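Local coordinates for CalsepRRP (Calystegia sepium, PDB 1JY5), which is an RNase-related protein of the RNase T2 family that may bind and cleave RNA, at residues T28-I42 with D74-S86. Sequence-based numbering, arbitrary orientation.
Sequences TNACSRSEVETGFTI and DLSKYWPSYSCPS. Unlike the reference sequence in segment 74-86: Pro85 (reference Met).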
loop_
_atom_site.group_PDB
_atom_site.type_symbol
_atom_site.label_atom_id
_atom_site.label_comp_id
_atom_site.label_asym_id
_atom_site.label_seq_id
_atom_site.Cartn_x
_atom_site.Cartn_y
_atom_site.Cartn_z
ATOM N N THR A 28 -13.647 -3.035 -12.419
ATOM C CA THR A 28 -12.349 -2.648 -11.887
ATOM C C THR A 28 -12.453 -2.246 -10.417
ATOM O O THR A 28 -11.534 -2.485 -9.636
ATOM C CB THR A 28 -11.757 -1.461 -12.682
ATOM O OG1 THR A 28 -11.613 -1.833 -14.058
ATOM C CG2 THR A 28 -10.397 -1.067 -12.131
ATOM N N ASN A 29 -13.577 -1.639 -10.044
ATOM C CA ASN A 29 -13.783 -1.195 -8.670
ATOM C C ASN A 29 -14.004 -2.368 -7.721
ATOM O O ASN A 29 -14.942 -3.147 -7.889
ATOM C CB ASN A 29 -14.982 -0.252 -8.593
ATOM C CG ASN A 29 -14.963 0.604 -7.346
ATOM O OD1 ASN A 29 -14.628 0.129 -6.260
ATOM N ND2 ASN A 29 -15.329 1.871 -7.493
ATOM N N ALA A 30 -13.151 -2.487 -6.712
ATOM C CA ALA A 30 -13.269 -3.584 -5.758
ATOM C C ALA A 30 -14.303 -3.333 -4.660
ATOM O O ALA A 30 -14.568 -4.216 -3.850
ATOM C CB ALA A 30 -11.905 -3.877 -5.129
ATOM N N CYS A 31 -14.879 -2.136 -4.625
ATOM C CA CYS A 31 -15.872 -1.815 -3.604
ATOM C C CYS A 31 -17.153 -2.643 -3.703
ATOM O O CYS A 31 -17.905 -2.744 -2.736
ATOM C CB CYS A 31 -16.234 -0.330 -3.654
ATOM S SG CYS A 31 -14.926 0.802 -3.092
ATOM N N SER A 32 -17.402 -3.235 -4.864
ATOM C CA SER A 32 -18.608 -4.035 -5.058
ATOM C C SER A 32 -18.462 -5.477 -4.572
ATOM O O SER A 32 -19.455 -6.175 -4.362
ATOM C CB SER A 32 -18.993 -4.041 -6.537
ATOM O OG SER A 32 -17.960 -4.610 -7.318
ATOM N N ARG A 33 -17.224 -5.916 -4.384
ATOM C CA ARG A 33 -16.953 -7.282 -3.946
ATOM C C ARG A 33 -17.242 -7.502 -2.461
ATOM O O ARG A 33 -16.329 -7.550 -1.638
ATOM C CB ARG A 33 -15.501 -7.628 -4.275
ATOM C CG ARG A 33 -15.160 -7.315 -5.726
ATOM C CD ARG A 33 -13.678 -7.445 -6.037
ATOM N NE ARG A 33 -13.380 -6.858 -7.342
ATOM C CZ ARG A 33 -12.169 -6.786 -7.882
ATOM N NH1 ARG A 33 -11.117 -7.268 -7.234
ATOM N NH2 ARG A 33 -12.011 -6.224 -9.071
ATOM N N SER A 34 -18.525 -7.645 -2.136
ATOM C CA SER A 34 -18.966 -7.856 -0.759
ATOM C C SER A 34 -18.407 -9.142 -0.157
ATOM O O SER A 34 -18.235 -9.243 1.057
ATOM C CB SER A 34 -20.493 -7.896 -0.701
ATOM O OG SER A 34 -20.992 -9.037 -1.378
ATOM N N GLU A 35 -18.133 -10.123 -1.012
ATOM C CA GLU A 35 -17.594 -11.406 -0.574
ATOM C C GLU A 35 -16.237 -11.255 0.108
ATOM O O GLU A 35 -15.889 -12.034 0.999
ATOM C CB GLU A 35 -17.468 -12.353 -1.772
ATOM C CG GLU A 35 -16.705 -11.767 -2.953
ATOM C CD GLU A 35 -16.568 -12.746 -4.101
ATOM O OE1 GLU A 35 -15.966 -13.823 -3.900
ATOM O OE2 GLU A 35 -17.062 -12.441 -5.209
ATOM N N VAL A 36 -15.474 -10.250 -0.317
ATOM C CA VAL A 36 -14.152 -9.986 0.245
ATOM C C VAL A 36 -14.267 -9.237 1.569
ATOM O O VAL A 36 -14.976 -8.235 1.665
ATOM C CB VAL A 36 -13.287 -9.142 -0.726
ATOM C CG1 VAL A 36 -11.923 -8.865 -0.104
ATOM C CG2 VAL A 36 -13.127 -9.869 -2.051
ATOM N N GLU A 37 -13.568 -9.732 2.586
ATOM C CA GLU A 37 -13.586 -9.108 3.905
ATOM C C GLU A 37 -12.820 -7.789 3.881
ATOM O O GLU A 37 -11.888 -7.608 3.099
ATOM C CB GLU A 37 -12.961 -10.040 4.948
ATOM C CG GLU A 37 -12.881 -9.437 6.345
ATOM C CD GLU A 37 -12.093 -10.295 7.327
ATOM O OE1 GLU A 37 -11.947 -9.875 8.497
ATOM O OE2 GLU A 37 -11.620 -11.383 6.937
ATOM N N THR A 38 -13.220 -6.869 4.745
ATOM C CA THR A 38 -12.571 -5.576 4.824
ATOM C C THR A 38 -11.177 -5.748 5.418
ATOM O O THR A 38 -10.982 -6.529 6.345
ATOM C CB THR A 38 -13.402 -4.621 5.692
ATOM O OG1 THR A 38 -14.714 -4.496 5.127
ATOM C CG2 THR A 38 -12.750 -3.246 5.756
ATOM N N GLY A 39 -10.203 -5.024 4.874
ATOM C CA GLY A 39 -8.844 -5.130 5.377
ATOM C C GLY A 39 -7.865 -4.349 4.525
ATOM O O GLY A 39 -8.267 -3.603 3.634
ATOM N N PHE A 40 -6.572 -4.516 4.791
ATOM C CA PHE A 40 -5.559 -3.800 4.019
ATOM C C PHE A 40 -5.219 -4.477 2.703
ATOM O O PHE A 40 -5.073 -5.695 2.647
ATOM C CB PHE A 40 -4.252 -3.660 4.816
ATOM C CG PHE A 40 -4.303 -2.631 5.903
ATOM C CD1 PHE A 40 -4.399 -3.014 7.237
ATOM C CD2 PHE A 40 -4.257 -1.277 5.592
ATOM C CE1 PHE A 40 -4.448 -2.060 8.252
ATOM C CE2 PHE A 40 -4.307 -0.314 6.597
ATOM C CZ PHE A 40 -4.402 -0.708 7.931
ATOM N N THR A 41 -5.111 -3.681 1.644
ATOM C CA THR A 41 -4.700 -4.185 0.339
ATOM C C THR A 41 -3.531 -3.301 -0.080
ATOM O O THR A 41 -3.287 -2.249 0.516
ATOM C CB THR A 41 -5.814 -4.108 -0.754
ATOM O OG1 THR A 41 -6.276 -2.760 -0.887
ATOM C CG2 THR A 41 -6.972 -5.032 -0.408
ATOM N N ILE A 42 -2.805 -3.722 -1.105
ATOM C CA ILE A 42 -1.646 -2.962 -1.552
ATOM C C ILE A 42 -1.960 -1.677 -2.303
ATOM O O ILE A 42 -2.732 -1.666 -3.261
ATOM C CB ILE A 42 -0.728 -3.823 -2.457
ATOM C CG1 ILE A 42 -0.295 -5.088 -1.702
ATOM C CG2 ILE A 42 0.508 -3.017 -2.854
ATOM C CD1 ILE A 42 0.392 -6.124 -2.579
ATOM N N ASP A 74 -3.730 -12.811 -7.773
ATOM C CA ASP A 74 -3.272 -12.198 -6.536
ATOM C C ASP A 74 -3.319 -10.677 -6.602
ATOM O O ASP A 74 -3.696 -10.024 -5.629
ATOM C CB ASP A 74 -1.851 -12.664 -6.211
ATOM C CG ASP A 74 -1.815 -14.091 -5.687
ATOM O OD1 ASP A 74 -2.383 -14.338 -4.603
ATOM O OD2 ASP A 74 -1.228 -14.961 -6.360
ATOM N N LEU A 75 -2.944 -10.110 -7.745
ATOM C CA LEU A 75 -2.960 -8.659 -7.885
ATOM C C LEU A 75 -4.394 -8.153 -7.949
ATOM O O LEU A 75 -4.695 -7.036 -7.525
ATOM C CB LEU A 75 -2.188 -8.236 -9.139
ATOM C CG LEU A 75 -0.674 -8.442 -9.006
ATOM C CD1 LEU A 75 0.028 -8.170 -10.327
ATOM C CD2 LEU A 75 -0.148 -7.517 -7.916
ATOM N N SER A 76 -5.285 -8.986 -8.473
ATOM C CA SER A 76 -6.682 -8.601 -8.575
ATOM C C SER A 76 -7.327 -8.593 -7.199
ATOM O O SER A 76 -8.211 -7.786 -6.918
ATOM C CB SER A 76 -7.440 -9.570 -9.480
ATOM O OG SER A 76 -8.829 -9.284 -9.455
ATOM N N LYS A 77 -6.871 -9.485 -6.332
ATOM C CA LYS A 77 -7.442 -9.577 -5.003
ATOM C C LYS A 77 -6.735 -8.756 -3.935
ATOM O O LYS A 77 -7.384 -8.170 -3.066
ATOM C CB LYS A 77 -7.494 -11.045 -4.570
ATOM C CG LYS A 77 -8.141 -11.283 -3.216
ATOM C CD LYS A 77 -8.252 -12.774 -2.935
ATOM C CE LYS A 77 -8.757 -13.041 -1.529
ATOM N NZ LYS A 77 -10.118 -12.473 -1.312
ATOM N N TYR A 78 -5.411 -8.696 -3.999
ATOM C CA TYR A 78 -4.656 -7.976 -2.978
ATOM C C TYR A 78 -4.097 -6.621 -3.380
ATOM O O TYR A 78 -3.583 -5.882 -2.541
ATOM C CB TYR A 78 -3.547 -8.889 -2.462
ATOM C CG TYR A 78 -4.104 -10.199 -1.954
ATOM C CD1 TYR A 78 -3.960 -11.375 -2.685
ATOM C CD2 TYR A 78 -4.811 -10.252 -0.756
ATOM C CE1 TYR A 78 -4.509 -12.575 -2.233
ATOM C CE2 TYR A 78 -5.363 -11.441 -0.294
ATOM C CZ TYR A 78 -5.207 -12.599 -1.038
ATOM O OH TYR A 78 -5.744 -13.777 -0.571
ATOM N N TRP A 79 -4.200 -6.300 -4.665
ATOM C CA TRP A 79 -3.739 -5.011 -5.173
ATOM C C TRP A 79 -4.839 -4.421 -6.068
ATOM O O TRP A 79 -4.573 -3.978 -7.181
ATOM C CB TRP A 79 -2.455 -5.185 -5.989
ATOM C CG TRP A 79 -1.666 -3.913 -6.156
ATOM C CD1 TRP A 79 -2.162 -2.653 -6.307
ATOM C CD2 TRP A 79 -0.240 -3.790 -6.200
ATOM N NE1 TRP A 79 -1.135 -1.749 -6.438
ATOM C CE2 TRP A 79 0.056 -2.420 -6.377
ATOM C CE3 TRP A 79 0.815 -4.705 -6.105
ATOM C CZ2 TRP A 79 1.370 -1.940 -6.465
ATOM C CZ3 TRP A 79 2.119 -4.230 -6.193
ATOM C CH2 TRP A 79 2.384 -2.857 -6.371
ATOM N N PRO A 80 -6.094 -4.412 -5.591
ATOM C CA PRO A 80 -7.185 -3.863 -6.408
ATOM C C PRO A 80 -7.246 -2.339 -6.431
ATOM O O PRO A 80 -6.573 -1.660 -5.660
ATOM C CB PRO A 80 -8.445 -4.430 -5.748
ATOM C CG PRO A 80 -7.950 -5.529 -4.849
ATOM C CD PRO A 80 -6.629 -5.025 -4.366
ATOM N N SER A 81 -8.085 -1.822 -7.320
ATOM C CA SER A 81 -8.319 -0.393 -7.445
ATOM C C SER A 81 -9.686 -0.153 -6.791
ATOM O O SER A 81 -10.546 -1.037 -6.819
ATOM C CB SER A 81 -8.369 -0.002 -8.923
ATOM O OG SER A 81 -8.598 1.385 -9.077
ATOM N N TYR A 82 -9.886 1.018 -6.187
ATOM C CA TYR A 82 -11.168 1.326 -5.547
ATOM C C TYR A 82 -11.870 2.516 -6.201
ATOM O O TYR A 82 -12.477 3.342 -5.516
ATOM C CB TYR A 82 -10.983 1.618 -4.049
ATOM C CG TYR A 82 -10.456 0.452 -3.246
ATOM C CD1 TYR A 82 -9.092 0.306 -3.010
ATOM C CD2 TYR A 82 -11.320 -0.533 -2.762
ATOM C CE1 TYR A 82 -8.594 -0.790 -2.315
ATOM C CE2 TYR A 82 -10.831 -1.639 -2.066
ATOM C CZ TYR A 82 -9.462 -1.760 -1.848
ATOM O OH TYR A 82 -8.965 -2.860 -1.182
ATOM N N SER A 83 -11.792 2.589 -7.527
ATOM C CA SER A 83 -12.407 3.677 -8.278
ATOM C C SER A 83 -12.546 3.267 -9.744
ATOM O O SER A 83 -11.873 2.338 -10.196
ATOM C CB SER A 83 -11.537 4.933 -8.168
ATOM O OG SER A 83 -12.213 6.077 -8.661
ATOM N N CYS A 84 -13.421 3.951 -10.481
ATOM C CA CYS A 84 -13.631 3.644 -11.894
ATOM C C CYS A 84 -12.936 4.613 -12.845
ATOM O O CYS A 84 -12.501 4.221 -13.929
ATOM C CB CYS A 84 -15.133 3.583 -12.210
ATOM S SG CYS A 84 -15.951 2.261 -11.271
ATOM N N PRO A 85 -12.825 5.895 -12.462
ATOM C CA PRO A 85 -12.153 6.821 -13.374
ATOM C C PRO A 85 -10.673 6.473 -13.510
ATOM O O PRO A 85 -9.998 6.191 -12.520
ATOM C CB PRO A 85 -12.380 8.181 -12.716
ATOM C CG PRO A 85 -12.442 7.843 -11.260
ATOM C CD PRO A 85 -13.311 6.603 -11.266
ATOM N N SER A 86 -10.180 6.485 -14.742
ATOM C CA SER A 86 -8.786 6.161 -15.014
ATOM C C SER A 86 -7.831 7.121 -14.313
ATOM O O SER A 86 -8.114 8.312 -14.182
ATOM C CB SER A 86 -8.532 6.190 -16.523
ATOM O OG SER A 86 -7.169 5.937 -16.814
HETATM O O HOH W 1 -9.151 -3.556 -9.421
HETATM O O HOH W 2 -9.369 -6.038 -9.083
HETATM O O HOH W 3 -5.340 -1.997 -3.224
#
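Ile42 N donates to Tyr78 O over 2.7 Å, almost straight, pinning the start of strand 40-48 to the last turn of helix 72-78; the axes of helix residues 74-78 and strand residues 40-42 lie at 137°. Farther out, Ala30 N donates to Ser81 O at 3.0 Å. Just past the helix, the indole of Trp79 takes Ile42 CG2 over the centre of its six-membered ring, a CH-pi contact with CG2 3.5 Å from the centroid and 11° off the normal. Ile42 CG2 lies anti to the backbone N (CG1 chi1 -57°), which aims this methyl at the ring while CD1 stays near Trp79 CE3. A serine in place of Trp79 would probably leave Ile42 CG2 without its aromatic cover and open a gap toward Leu98 of helix 97-106 and Thr123 of helix 116-129, which the indole also touches. Thr41 OG1 meets Tyr82 OH at 2.7 Å, in the plane of the phenol ring at its edge. Water 3 lies 2.6 Å from the same Thr41 OG1 and within hydrogen-bonding distance of Ile42 O and Pro80 O, so this hydroxyl has both a direct partner and a water beside it. Ala30 CB packs on Pro80 CB at 3.6 Å, and Cys31 SG, disulfide-bonded to Cys19, sits at the edge of the Tyr82 ring. The extended Arg33 reaches Ser76 O through NH1; Ser76 O lies in the guanidinium plane, while NH1 stands above the plane of the Ser76 carbonyl. Water 2 bridges NH2 to that oxygen, and NH2 also binds Pro27 O. Asn29 OD1 accepts from Cys31 N, forming an Asx turn. Altogether, a strand entering the central antiparallel sheet is tied to a helix end and its following loop, within the alpha+beta fold of the RNase T2 family.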